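Local coordinates for gamma-glutamyltranspeptidase (Klebsiella pneumoniae subsp. pneumoniae, PDB 5HFT), which catalyses the conversion of oxamate to oxalate in the uric acid degradation pathway and belongs to the gamma-glutamyltransferase family, at residues 130-135 with 254-259; 81-86 with 93-98; 69-74 with 169-174; 44-49 with 61-66. One frame throughout, in Å; residues are numbered along the deposited sequence.

Contact 1: 130-135 with 254-259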
loop_
_atom_site.group_PDB
_atom_site.type_symbol
_atom_site.label_atom_id
_atom_site.label_comp_id
_atom_site.label_asym_id
_atom_site.label_seq_id
_atom_site.Cartn_x
_atom_site.Cartn_y
_atom_site.Cartn_z
ATOM N N THR A 130 -6.404 -4.355 6.405
ATOM C CA THR A 130 -6.782 -3.066 5.822
ATOM C C THR A 130 -8.059 -2.526 6.426
ATOM O O THR A 130 -8.142 -1.346 6.783
ATOM C CB THR A 130 -6.992 -3.134 4.305
ATOM O OG1 THR A 130 -7.597 -4.378 3.887
ATOM C CG2 THR A 130 -5.740 -2.832 3.552
ATOM N N VAL A 131 -9.077 -3.374 6.535
ATOM C CA VAL A 131 -10.375 -2.871 6.962
ATOM C C VAL A 131 -10.257 -2.250 8.335
ATOM O O VAL A 131 -10.855 -1.203 8.606
ATOM C CB VAL A 131 -11.425 -3.990 6.923
ATOM C CG1 VAL A 131 -12.797 -3.453 7.326
ATOM C CG2 VAL A 131 -11.466 -4.587 5.527
ATOM N N SER A 132 -9.429 -2.847 9.201
ATOM C CA SER A 132 -9.111 -2.199 10.471
ATOM C C SER A 132 -8.356 -0.883 10.260
ATOM O O SER A 132 -8.520 0.056 11.041
ATOM C CB SER A 132 -8.331 -3.160 11.381
ATOM O OG SER A 132 -7.014 -3.406 10.923
ATOM N N GLY A 133 -7.572 -0.770 9.190
ATOM C CA GLY A 133 -6.973 0.512 8.894
ATOM C C GLY A 133 -8.026 1.526 8.508
ATOM O O GLY A 133 -7.984 2.673 8.948
ATOM N N TRP A 134 -9.006 1.113 7.711
ATOM C CA TRP A 134 -10.065 2.052 7.364
ATOM C C TRP A 134 -10.822 2.501 8.608
ATOM O O TRP A 134 -11.085 3.694 8.776
ATOM C CB TRP A 134 -11.040 1.438 6.356
ATOM C CG TRP A 134 -10.427 0.771 5.154
ATOM C CD1 TRP A 134 -9.108 0.763 4.772
ATOM C CD2 TRP A 134 -11.116 -0.055 4.225
ATOM N NE1 TRP A 134 -8.947 0.003 3.635
ATOM C CE2 TRP A 134 -10.169 -0.511 3.283
ATOM C CE3 TRP A 134 -12.446 -0.453 4.092
ATOM C CZ2 TRP A 134 -10.523 -1.340 2.223
ATOM C CZ3 TRP A 134 -12.792 -1.262 3.033
ATOM C CH2 TRP A 134 -11.838 -1.699 2.120
ATOM N N VAL A 135 -11.151 1.568 9.509
ATOM C CA VAL A 135 -11.955 1.942 10.674
ATOM C C VAL A 135 -11.175 2.898 11.561
ATOM O O VAL A 135 -11.740 3.863 12.086
ATOM C CB VAL A 135 -12.455 0.702 11.458
ATOM C CG1 VAL A 135 -11.333 -0.105 12.037
ATOM C CG2 VAL A 135 -13.366 1.125 12.596
ATOM N N HIS A 254 -8.477 -8.091 17.117
ATOM C CA HIS A 254 -7.515 -7.453 16.227
ATOM C C HIS A 254 -7.830 -5.980 16.029
ATOM O O HIS A 254 -8.949 -5.621 15.653
ATOM C CB HIS A 254 -7.457 -8.156 14.875
ATOM C CG HIS A 254 -6.544 -7.480 13.906
ATOM N ND1 HIS A 254 -6.973 -6.515 13.020
ATOM C CD2 HIS A 254 -5.210 -7.607 13.710
ATOM C CE1 HIS A 254 -5.946 -6.088 12.310
ATOM N NE2 HIS A 254 -4.862 -6.732 12.709
ATOM N N ARG A 255 -6.833 -5.133 16.262
ATOM C CA ARG A 255 -6.934 -3.702 15.994
ATOM C C ARG A 255 -5.761 -3.263 15.122
ATOM O O ARG A 255 -4.677 -3.853 15.167
ATOM C CB ARG A 255 -6.964 -2.859 17.306
ATOM C CG ARG A 255 -8.295 -2.857 18.067
ATOM C CD ARG A 255 -9.249 -1.755 17.525
ATOM N NE ARG A 255 -10.647 -1.970 17.928
ATOM C CZ ARG A 255 -11.692 -1.360 17.368
ATOM N NH1 ARG A 255 -11.506 -0.509 16.372
ATOM N NH2 ARG A 255 -12.933 -1.620 17.777
ATOM N N ALA A 256 -5.987 -2.252 14.294
ATOM C CA ALA A 256 -4.845 -1.617 13.647
ATOM C C ALA A 256 -3.940 -1.011 14.715
ATOM O O ALA A 256 -4.415 -0.371 15.660
ATOM C CB ALA A 256 -5.298 -0.539 12.663
ATOM N N ARG A 257 -2.634 -1.196 14.542
ATOM C CA ARG A 257 -1.623 -0.630 15.420
ATOM C C ARG A 257 -1.345 0.822 15.049
ATOM O O ARG A 257 -1.740 1.305 13.986
ATOM C CB ARG A 257 -0.336 -1.440 15.325
ATOM C CG ARG A 257 -0.481 -2.863 15.798
ATOM C CD ARG A 257 0.469 -3.802 15.074
ATOM N NE ARG A 257 -0.085 -5.150 15.052
ATOM C CZ ARG A 257 0.057 -6.005 14.042
ATOM N NH1 ARG A 257 0.735 -5.645 12.956
ATOM N NH2 ARG A 257 -0.485 -7.220 14.108
ATOM N N ARG A 258 -0.707 1.549 15.961
ATOM C CA ARG A 258 -0.319 2.936 15.711
ATOM C C ARG A 258 1.110 3.179 16.149
ATOM O O ARG A 258 1.352 3.885 17.130
ATOM C CB ARG A 258 -1.264 3.912 16.405
ATOM C CG ARG A 258 -2.698 3.752 15.958
ATOM C CD ARG A 258 -3.031 4.803 14.941
ATOM N NE ARG A 258 -2.639 6.101 15.454
ATOM C CZ ARG A 258 -3.480 6.958 16.011
ATOM N NH1 ARG A 258 -4.772 6.652 16.122
ATOM N NH2 ARG A 258 -3.013 8.115 16.468
ATOM N N PRO A 259 2.085 2.634 15.430
ATOM C CA PRO A 259 3.479 2.892 15.771
ATOM C C PRO A 259 3.852 4.304 15.378
ATOM O O PRO A 259 3.121 5.006 14.674
ATOM C CB PRO A 259 4.256 1.885 14.926
ATOM C CG PRO A 259 3.415 1.687 13.757
ATOM C CD PRO A 259 1.980 1.764 14.248
#
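Ser132, in the first turn of helix 130-144, and Ala256, in the extended loop leading to strand 262-266, bring their CA atoms to 5.4 Å, the nearest CA pair across the two segments. Ala256 turns its methyl onto the helix: CB lies 3.7 Å from Ser132 O and 3.8 Å from Ser132 OG, with Gly133 N a little farther off. Ser132 OG is folded back over its own helix, between the backbone N and the carbonyl carbon (chi1 70°), and its hydrogen bond runs to Gly129 O of the residue before the helix. Ser132 OG also lies at the edge of the His254 imidazole, near its plane, 3.2 Å from His254 CE1, a carbon-oxygen contact. The other side of the pairing is looser: Val135 CG1 comes within 4.4 Å of Arg255 NH1, approaching the guanidinium obliquely. Tyr227 serves both segments, its OH bonded to Ser132 N and its ring meeting that of His254. Ser132 and Ala256 also touch Ala97 and Ile95 of strand 93-97. The arrangement is plain packing of a connecting loop against the N-terminal end of a helix, in a fold consistent with the layered alpha-beta-beta-alpha architecture of the N-terminal nucleophile hydrolases.

Contact 2: 81-86 with 93-98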
loop_
_atom_site.group_PDB
_atom_site.type_symbol
_atom_site.label_atom_id
_atom_site.label_comp_id
_atom_site.label_asym_id
_atom_site.label_seq_id
_atom_site.Cartn_x
_atom_site.Cartn_y
_atom_site.Cartn_z
ATOM N N GLY A 81 -2.937 -3.172 5.279
ATOM C CA GLY A 81 -2.889 -1.790 4.850
ATOM C C GLY A 81 -2.025 -0.946 5.761
ATOM O O GLY A 81 -1.817 -1.261 6.937
ATOM N N PHE A 82 -1.506 0.140 5.192
ATOM C CA PHE A 82 -0.541 0.979 5.885
ATOM C C PHE A 82 -0.788 2.442 5.562
ATOM O O PHE A 82 -0.841 2.823 4.393
ATOM C CB PHE A 82 0.893 0.589 5.506
ATOM C CG PHE A 82 1.203 -0.894 5.695
ATOM C CD1 PHE A 82 0.847 -1.836 4.725
ATOM C CD2 PHE A 82 1.861 -1.335 6.832
ATOM C CE1 PHE A 82 1.141 -3.182 4.897
ATOM C CE2 PHE A 82 2.163 -2.689 7.010
ATOM C CZ PHE A 82 1.802 -3.610 6.044
ATOM N N TRP A 83 -0.929 3.259 6.593
ATOM C CA TRP A 83 -1.177 4.681 6.435
ATOM C C TRP A 83 -0.034 5.482 7.034
ATOM O O TRP A 83 0.483 5.147 8.096
ATOM C CB TRP A 83 -2.447 5.107 7.129
ATOM C CG TRP A 83 -3.652 4.401 6.702
ATOM C CD1 TRP A 83 -3.933 3.066 6.846
ATOM C CD2 TRP A 83 -4.796 4.992 6.083
ATOM N NE1 TRP A 83 -5.181 2.797 6.339
ATOM C CE2 TRP A 83 -5.728 3.961 5.860
ATOM C CE3 TRP A 83 -5.118 6.295 5.692
ATOM C CZ2 TRP A 83 -6.965 4.197 5.283
ATOM C CZ3 TRP A 83 -6.333 6.521 5.116
ATOM C CH2 TRP A 83 -7.249 5.479 4.914
ATOM N N LEU A 84 0.343 6.544 6.343
ATOM C CA LEU A 84 1.077 7.661 6.912
ATOM C C LEU A 84 0.213 8.879 6.641
ATOM O O LEU A 84 -0.195 9.105 5.497
ATOM C CB LEU A 84 2.456 7.803 6.277
ATOM C CG LEU A 84 3.485 8.637 7.012
ATOM C CD1 LEU A 84 3.629 8.106 8.398
ATOM C CD2 LEU A 84 4.803 8.531 6.282
ATOM N N ILE A 85 -0.151 9.596 7.695
ATOM C CA ILE A 85 -1.051 10.737 7.601
ATOM C C ILE A 85 -0.328 11.969 8.118
ATOM O O ILE A 85 0.263 11.933 9.202
ATOM C CB ILE A 85 -2.348 10.499 8.384
ATOM C CG1 ILE A 85 -3.065 9.273 7.830
ATOM C CG2 ILE A 85 -3.211 11.734 8.358
ATOM C CD1 ILE A 85 -4.327 8.914 8.572
ATOM N N VAL A 86 -0.327 13.032 7.318
ATOM C CA VAL A 86 0.301 14.290 7.720
ATOM C C VAL A 86 -0.774 15.357 7.899
ATOM O O VAL A 86 -1.300 15.881 6.900
ATOM C CB VAL A 86 1.346 14.733 6.694
ATOM C CG1 VAL A 86 2.194 15.829 7.275
ATOM C CG2 VAL A 86 2.195 13.551 6.302
ATOM N N ILE A 93 0.841 10.761 11.636
ATOM C CA ILE A 93 0.188 9.637 12.295
ATOM C C ILE A 93 0.302 8.416 11.402
ATOM O O ILE A 93 -0.072 8.463 10.220
ATOM C CB ILE A 93 -1.287 9.929 12.613
ATOM C CG1 ILE A 93 -1.420 11.223 13.422
ATOM C CG2 ILE A 93 -1.915 8.745 13.322
ATOM C CD1 ILE A 93 -2.833 11.779 13.403
ATOM N N ALA A 94 0.803 7.322 11.975
ATOM C CA ALA A 94 1.006 6.071 11.265
ATOM C C ALA A 94 -0.015 5.026 11.704
ATOM O O ALA A 94 -0.450 5.001 12.856
ATOM C CB ALA A 94 2.423 5.550 11.483
ATOM N N ILE A 95 -0.425 4.186 10.757
ATOM C CA ILE A 95 -1.386 3.117 10.995
ATOM C C ILE A 95 -0.795 1.849 10.401
ATOM O O ILE A 95 -0.662 1.739 9.178
ATOM C CB ILE A 95 -2.753 3.408 10.376
ATOM C CG1 ILE A 95 -3.308 4.746 10.846
ATOM C CG2 ILE A 95 -3.712 2.291 10.736
ATOM C CD1 ILE A 95 -4.714 4.992 10.353
ATOM N N ASP A 96 -0.420 0.905 11.252
ATOM C CA ASP A 96 0.016 -0.411 10.801
ATOM C C ASP A 96 -1.221 -1.295 10.853
ATOM O O ASP A 96 -1.604 -1.796 11.913
ATOM C CB ASP A 96 1.129 -0.958 11.688
ATOM C CG ASP A 96 1.610 -2.329 11.245
ATOM O OD1 ASP A 96 0.927 -2.959 10.419
ATOM O OD2 ASP A 96 2.641 -2.813 11.765
ATOM N N ALA A 97 -1.861 -1.491 9.716
ATOM C CA ALA A 97 -3.079 -2.294 9.713
ATOM C C ALA A 97 -2.801 -3.688 9.164
ATOM O O ALA A 97 -3.443 -4.133 8.222
ATOM C CB ALA A 97 -4.172 -1.572 8.922
ATOM N N SER A 98 -1.822 -4.391 9.728
ATOM C CA SER A 98 -1.476 -5.725 9.273
ATOM C C SER A 98 -1.816 -6.754 10.346
ATOM O O SER A 98 -1.563 -6.538 11.535
ATOM C CB SER A 98 -0.001 -5.810 8.867
ATOM O OG SER A 98 0.856 -5.722 9.977
#
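Trp83 and Ile95 form a hydrogen-bonded pair at the middle of an antiparallel beta hairpin, made by strands 80-86 and 93-97, whose directions differ by 175°. The two residues exchange a pair of N-H...O bonds, Trp83 N to Ile95 O and Ile95 N to Trp83 O, both 3.0 Å. Ile85 and Ile93 repeat the pattern toward the turn. The side chains of Trp83 and Ile95 run alongside each other on the same face of the sheet, their CB atoms 3.7 Å apart. Trp83 CG stands anti to its carbonyl carbon (chi1 -57°), which puts the indole where Ile95 CD1 lies over one face as a CH-pi contact, 4.2 Å from the centroid of the five-membered ring; Ile95 CD1 also meets Ile85 CD1. Helix 56-70 packs on Trp83 and Ile85, helix 130-144 on Trp83 and Ile95. On the other face, Leu84 CD1 is 4.2 Å from Ala94 CB. Residues 81-86 also pair antiparallel with a strand of the other chain, extending the sheet across the interface. Beside the Phe82 ring, whose CE2 approaches Asp96 OD1 obliquely at 3.6 Å, that carboxylate oxygen accepts a weak bond from Ser98 N and one from Ser98 OG at 2.8 Å, on its syn side and 16° out of the carboxylate plane.

Contact 3: 69-74 with 169-174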
loop_
_atom_site.group_PDB
_atom_site.type_symbol
_atom_site.label_atom_id
_atom_site.label_comp_id
_atom_site.label_asym_id
_atom_site.label_seq_id
_atom_site.Cartn_x
_atom_site.Cartn_y
_atom_site.Cartn_z
ATOM N N VAL A 69 -11.877 -3.594 -5.739
ATOM C CA VAL A 69 -12.672 -4.218 -6.781
ATOM C C VAL A 69 -11.889 -4.266 -8.088
ATOM O O VAL A 69 -11.884 -5.292 -8.774
ATOM C CB VAL A 69 -13.993 -3.449 -6.949
ATOM C CG1 VAL A 69 -14.766 -3.969 -8.121
ATOM C CG2 VAL A 69 -14.825 -3.508 -5.670
ATOM N N VAL A 70 -11.156 -3.192 -8.413
ATOM C CA VAL A 70 -10.604 -3.005 -9.761
ATOM C C VAL A 70 -9.232 -3.660 -9.974
ATOM O O VAL A 70 -8.915 -4.050 -11.107
ATOM C CB VAL A 70 -10.554 -1.503 -10.093
ATOM C CG1 VAL A 70 -10.139 -1.286 -11.537
ATOM C CG2 VAL A 70 -11.911 -0.874 -9.866
ATOM N N TYR A 71 -8.397 -3.777 -8.929
ATOM C CA TYR A 71 -7.143 -4.538 -8.988
ATOM C C TYR A 71 -7.135 -5.715 -8.006
ATOM O O TYR A 71 -6.222 -5.819 -7.171
ATOM C CB TYR A 71 -5.939 -3.643 -8.710
ATOM C CG TYR A 71 -5.348 -2.948 -9.920
ATOM C CD1 TYR A 71 -5.692 -3.329 -11.217
ATOM C CD2 TYR A 71 -4.440 -1.917 -9.766
ATOM C CE1 TYR A 71 -5.157 -2.690 -12.331
ATOM C CE2 TYR A 71 -3.896 -1.258 -10.879
ATOM C CZ TYR A 71 -4.254 -1.650 -12.161
ATOM O OH TYR A 71 -3.707 -1.000 -13.264
ATOM N N PRO A 72 -8.106 -6.637 -8.097
ATOM C CA PRO A 72 -8.239 -7.673 -7.052
ATOM C C PRO A 72 -7.059 -8.628 -6.934
ATOM O O PRO A 72 -6.923 -9.296 -5.890
ATOM C CB PRO A 72 -9.513 -8.428 -7.466
ATOM C CG PRO A 72 -9.645 -8.193 -8.925
ATOM C CD PRO A 72 -9.138 -6.787 -9.143
ATOM N N HIS A 73 -6.205 -8.719 -7.953
ATOM C CA HIS A 73 -5.121 -9.694 -7.930
ATOM C C HIS A 73 -3.922 -9.189 -7.170
ATOM O O HIS A 73 -3.039 -9.989 -6.845
ATOM C CB HIS A 73 -4.674 -10.057 -9.346
ATOM C CG HIS A 73 -4.202 -8.887 -10.151
ATOM N ND1 HIS A 73 -5.028 -7.842 -10.499
ATOM C CD2 HIS A 73 -2.996 -8.611 -10.696
ATOM C CE1 HIS A 73 -4.351 -6.969 -11.219
ATOM N NE2 HIS A 73 -3.114 -7.410 -11.349
ATOM N N MET A 74 -3.841 -7.872 -6.968
ATOM C CA MET A 74 -2.720 -7.213 -6.316
ATOM C C MET A 74 -3.034 -6.703 -4.919
ATOM O O MET A 74 -2.103 -6.315 -4.201
ATOM C CB MET A 74 -2.241 -6.013 -7.147
ATOM C CG MET A 74 -1.420 -6.321 -8.380
ATOM S SD MET A 74 -0.921 -4.748 -9.126
ATOM C CE MET A 74 0.576 -5.257 -9.970
ATOM N N THR A 169 -8.691 -4.978 -16.372
ATOM C CA THR A 169 -7.353 -4.532 -16.697
ATOM C C THR A 169 -6.555 -5.646 -17.372
ATOM O O THR A 169 -6.816 -6.839 -17.206
ATOM C CB THR A 169 -6.666 -4.030 -15.431
ATOM O OG1 THR A 169 -7.049 -4.885 -14.338
ATOM C CG2 THR A 169 -7.062 -2.582 -15.157
ATOM N N ALA A 170 -5.547 -5.231 -18.125
ATOM C CA ALA A 170 -4.682 -6.195 -18.770
ATOM C C ALA A 170 -3.823 -6.920 -17.746
ATOM O O ALA A 170 -3.536 -8.114 -17.905
ATOM C CB ALA A 170 -3.816 -5.511 -19.823
ATOM N N SER A 171 -3.399 -6.227 -16.686
ATOM C CA SER A 171 -2.548 -6.913 -15.715
ATOM C C SER A 171 -3.343 -7.927 -14.891
ATOM O O SER A 171 -2.801 -8.974 -14.524
ATOM C CB SER A 171 -1.832 -5.911 -14.806
ATOM O OG SER A 171 -2.755 -5.162 -14.053
ATOM N N GLN A 172 -4.634 -7.658 -14.633
ATOM C CA GLN A 172 -5.500 -8.667 -14.023
ATOM C C GLN A 172 -5.658 -9.877 -14.925
ATOM O O GLN A 172 -5.667 -11.020 -14.447
ATOM C CB GLN A 172 -6.877 -8.091 -13.716
ATOM C CG GLN A 172 -7.854 -9.155 -13.295
ATOM C CD GLN A 172 -9.210 -8.594 -12.959
ATOM O OE1 GLN A 172 -9.381 -7.376 -12.859
ATOM N NE2 GLN A 172 -10.194 -9.477 -12.787
ATOM N N ALA A 173 -5.839 -9.647 -16.229
ATOM C CA ALA A 173 -5.880 -10.763 -17.167
ATOM C C ALA A 173 -4.544 -11.505 -17.198
ATOM O O ALA A 173 -4.506 -12.742 -17.154
ATOM C CB ALA A 173 -6.264 -10.270 -18.557
ATOM N N HIS A 174 -3.436 -10.766 -17.259
ATOM C CA HIS A 174 -2.121 -11.398 -17.343
ATOM C C HIS A 174 -1.810 -12.180 -16.074
ATOM O O HIS A 174 -1.435 -13.357 -16.135
ATOM C CB HIS A 174 -1.043 -10.338 -17.604
ATOM C CG HIS A 174 0.344 -10.894 -17.751
ATOM N ND1 HIS A 174 1.292 -10.812 -16.750
ATOM C CD2 HIS A 174 0.945 -11.536 -18.783
ATOM C CE1 HIS A 174 2.415 -11.376 -17.161
ATOM N NE2 HIS A 174 2.232 -11.825 -18.391
#
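The His73 imidazole lies between Gln172 CA on one face and Met74 CG on the other, with Ser171 OG at its edge near the ring plane. The Gln172 contact is a CH-pi interaction: CA stands 3.7 Å from the ring centroid, 19° off the normal, and Gln172 CB adds to it at 3.7 Å from His73 ND1. The ring reaches this place because His73 CG sits between the backbone N and the carbonyl carbon (chi1 59°). Ser171 OG comes to 3.5 Å from His73 NE2, a van der Waals approach rather than a hydrogen bond. The Tyr71 ring is the second flat group. Thr169 CB meets it at the edge, in plane, while Thr169 CG2 comes to Tyr71 CE1 obliquely; the two side chains cross at about a right angle. Gln172 stretches out with CG anti to its backbone N and the chain extended beyond, laying its amide across Pro72 with OE1 3.8 Å from Pro72 CD. Its plane is 32° from that of the His73 ring.

Tyr71 is the first residue to leave the helical course of helix 56-70, and Thr169 holds the N-cap position of helix 170-178, so the contact sets the exit of one helix against the entrance of another. Ile166 of strand 166-167 touches both Val70 and Gln172, and the backbones of His73 and Met74 are hydrogen-bonded to the other chain. Despite the hydroxyls, the imidazole and the amide gathered here, the two segments meet through van der Waals and CH-pi contacts, which implies that ring faces and aliphatic carbons, rather than directed polar bonds, set their fit.

Contact 4: 44-49 with 61-66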
loop_
_atom_site.group_PDB
_atom_site.type_symbol
_atom_site.label_atom_id
_atom_site.label_comp_id
_atom_site.label_asym_id
_atom_site.label_seq_id
_atom_site.Cartn_x
_atom_site.Cartn_y
_atom_site.Cartn_z
ATOM N N GLN A 44 -10.595 8.654 -9.191
ATOM C CA GLN A 44 -11.851 9.394 -9.245
ATOM C C GLN A 44 -12.762 9.092 -8.067
ATOM O O GLN A 44 -13.572 9.938 -7.686
ATOM C CB GLN A 44 -12.577 9.104 -10.552
ATOM C CG GLN A 44 -11.820 9.542 -11.803
ATOM C CD GLN A 44 -11.585 11.052 -11.895
ATOM O OE1 GLN A 44 -10.775 11.501 -12.704
ATOM N NE2 GLN A 44 -12.302 11.836 -11.082
ATOM N N SER A 45 -12.640 7.918 -7.460
ATOM C CA SER A 45 -13.465 7.620 -6.297
ATOM C C SER A 45 -13.040 8.463 -5.116
ATOM O O SER A 45 -13.889 9.018 -4.415
ATOM C CB SER A 45 -13.364 6.137 -5.944
ATOM O OG SER A 45 -14.613 5.509 -6.104
ATOM N N ALA A 46 -11.728 8.575 -4.888
ATOM C CA ALA A 46 -11.223 9.527 -3.904
ATOM C C ALA A 46 -11.644 10.942 -4.254
ATOM O O ALA A 46 -12.128 11.685 -3.391
ATOM C CB ALA A 46 -9.697 9.449 -3.816
ATOM N N LEU A 47 -11.505 11.321 -5.528
ATOM C CA LEU A 47 -11.773 12.702 -5.925
ATOM C C LEU A 47 -13.217 13.100 -5.676
ATOM O O LEU A 47 -13.489 14.241 -5.286
ATOM C CB LEU A 47 -11.442 12.910 -7.389
ATOM C CG LEU A 47 -11.282 14.384 -7.685
ATOM C CD1 LEU A 47 -10.035 14.862 -6.966
ATOM C CD2 LEU A 47 -11.195 14.594 -9.192
ATOM N N ALA A 48 -14.163 12.183 -5.903
ATOM C CA ALA A 48 -15.563 12.536 -5.698
ATOM C C ALA A 48 -15.815 12.896 -4.239
ATOM O O ALA A 48 -16.401 13.946 -3.946
ATOM C CB ALA A 48 -16.483 11.397 -6.158
ATOM N N ILE A 49 -15.287 12.088 -3.313
ATOM C CA ILE A 49 -15.501 12.324 -1.885
ATOM C C ILE A 49 -15.008 13.710 -1.493
ATOM O O ILE A 49 -15.645 14.425 -0.705
ATOM C CB ILE A 49 -14.804 11.219 -1.064
ATOM C CG1 ILE A 49 -15.483 9.874 -1.321
ATOM C CG2 ILE A 49 -14.783 11.552 0.457
ATOM C CD1 ILE A 49 -16.963 9.892 -1.069
ATOM N N VAL A 61 -10.283 6.186 1.905
ATOM C CA VAL A 61 -10.975 4.949 2.231
ATOM C C VAL A 61 -11.835 4.507 1.054
ATOM O O VAL A 61 -11.781 3.344 0.635
ATOM C CB VAL A 61 -11.805 5.111 3.517
ATOM C CG1 VAL A 61 -12.858 4.035 3.581
ATOM C CG2 VAL A 61 -10.914 5.005 4.726
ATOM N N ALA A 62 -12.611 5.433 0.477
ATOM C CA ALA A 62 -13.378 5.104 -0.716
ATOM C C ALA A 62 -12.486 4.506 -1.793
ATOM O O ALA A 62 -12.866 3.536 -2.467
ATOM C CB ALA A 62 -14.090 6.348 -1.243
ATOM N N ALA A 63 -11.274 5.033 -1.931
ATOM C CA ALA A 63 -10.352 4.499 -2.923
ATOM C C ALA A 63 -9.886 3.096 -2.550
ATOM O O ALA A 63 -9.878 2.195 -3.395
ATOM C CB ALA A 63 -9.165 5.438 -3.091
ATOM N N ALA A 64 -9.518 2.877 -1.282
ATOM C CA ALA A 64 -9.067 1.546 -0.868
ATOM C C ALA A 64 -10.073 0.457 -1.260
ATOM O O ALA A 64 -9.686 -0.627 -1.703
ATOM C CB ALA A 64 -8.825 1.542 0.639
ATOM N N ALA A 65 -11.364 0.771 -1.177
ATOM C CA ALA A 65 -12.442 -0.127 -1.568
ATOM C C ALA A 65 -12.610 -0.181 -3.086
ATOM O O ALA A 65 -12.929 -1.240 -3.633
ATOM C CB ALA A 65 -13.746 0.312 -0.897
ATOM N N ALA A 66 -12.478 0.962 -3.775
ATOM C CA ALA A 66 -12.558 0.973 -5.237
ATOM C C ALA A 66 -11.412 0.194 -5.877
ATOM O O ALA A 66 -11.635 -0.664 -6.731
ATOM C CB ALA A 66 -12.563 2.412 -5.741
#
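Ala46 and Ala63 face each other where helices 40-51 and 56-70 come closest, with CA atoms 5.2 Å apart and the two methyls, CB to CB, at 4.1 Å. The short axes approach to 7.8 Å and run antiparallel at 153°, a spacing that small side chains permit: alanine supplies every residue of 62-66. On one side of the central pair Ile49 reaches over with CG1, which stands anti to its carbonyl carbon (chi1 -66°), and sets it 3.8 Å from Ala62 CB. The same Ala62 methyl also lies 4.2 Å from Ser45 O, near the backbone of the facing helix. On the other side Ser45 meets Ala66, its OG 3.7 Å from Ala66 CB. That is a van der Waals contact; the hydroxyl's hydrogen bond is to Asp157 OD2, which satisfies it although it is buried.

The packing eases away from this seam. Gln44 is exposed and Ala48 partly so, and only methyls, a serine and one isoleucine carry the touching surface, 185 Å² over both segments. The other chain comes up to Gln44 and Leu47, and to helix 56-70 as well, where Ala64 O accepts a hydrogen bond from one of its polar side chains and Ala63 packs on an apolar one.

Such a pair is an antiparallel helical hairpin with a tight, alanine-lined interface. Ile49 continues outward to Arg153 and Leu154 of helix 151-154, while Val61, Ala64 and Ala65 present another side of helix 56-70 to Trp134 of helix 130-144.

How the contacts relate
Contacts 2, 3 and 4 are buried, whereas contact 1 is only partly so and reaches the surface through Arg255. Contact 2 adds side-chain packing to a ladder of backbone hydrogen bonds; the others have packing alone across their segments, between alanine methyls in contact 4, round aromatic rings in contact 3 and at a helix end in contact 1. Contacts 3 and 4 share helix 56-70, one at its end and one along its length. Contacts 1 and 2 touch directly, Arg257 N lying 2.9 Å from Asp96 O in a probable hydrogen bond. Both also meet contact 4, contact 2 through Trp83 on Val61. Contact 3 does not touch contacts 1 or 2 but adjoins contact 4 along helix 56-70.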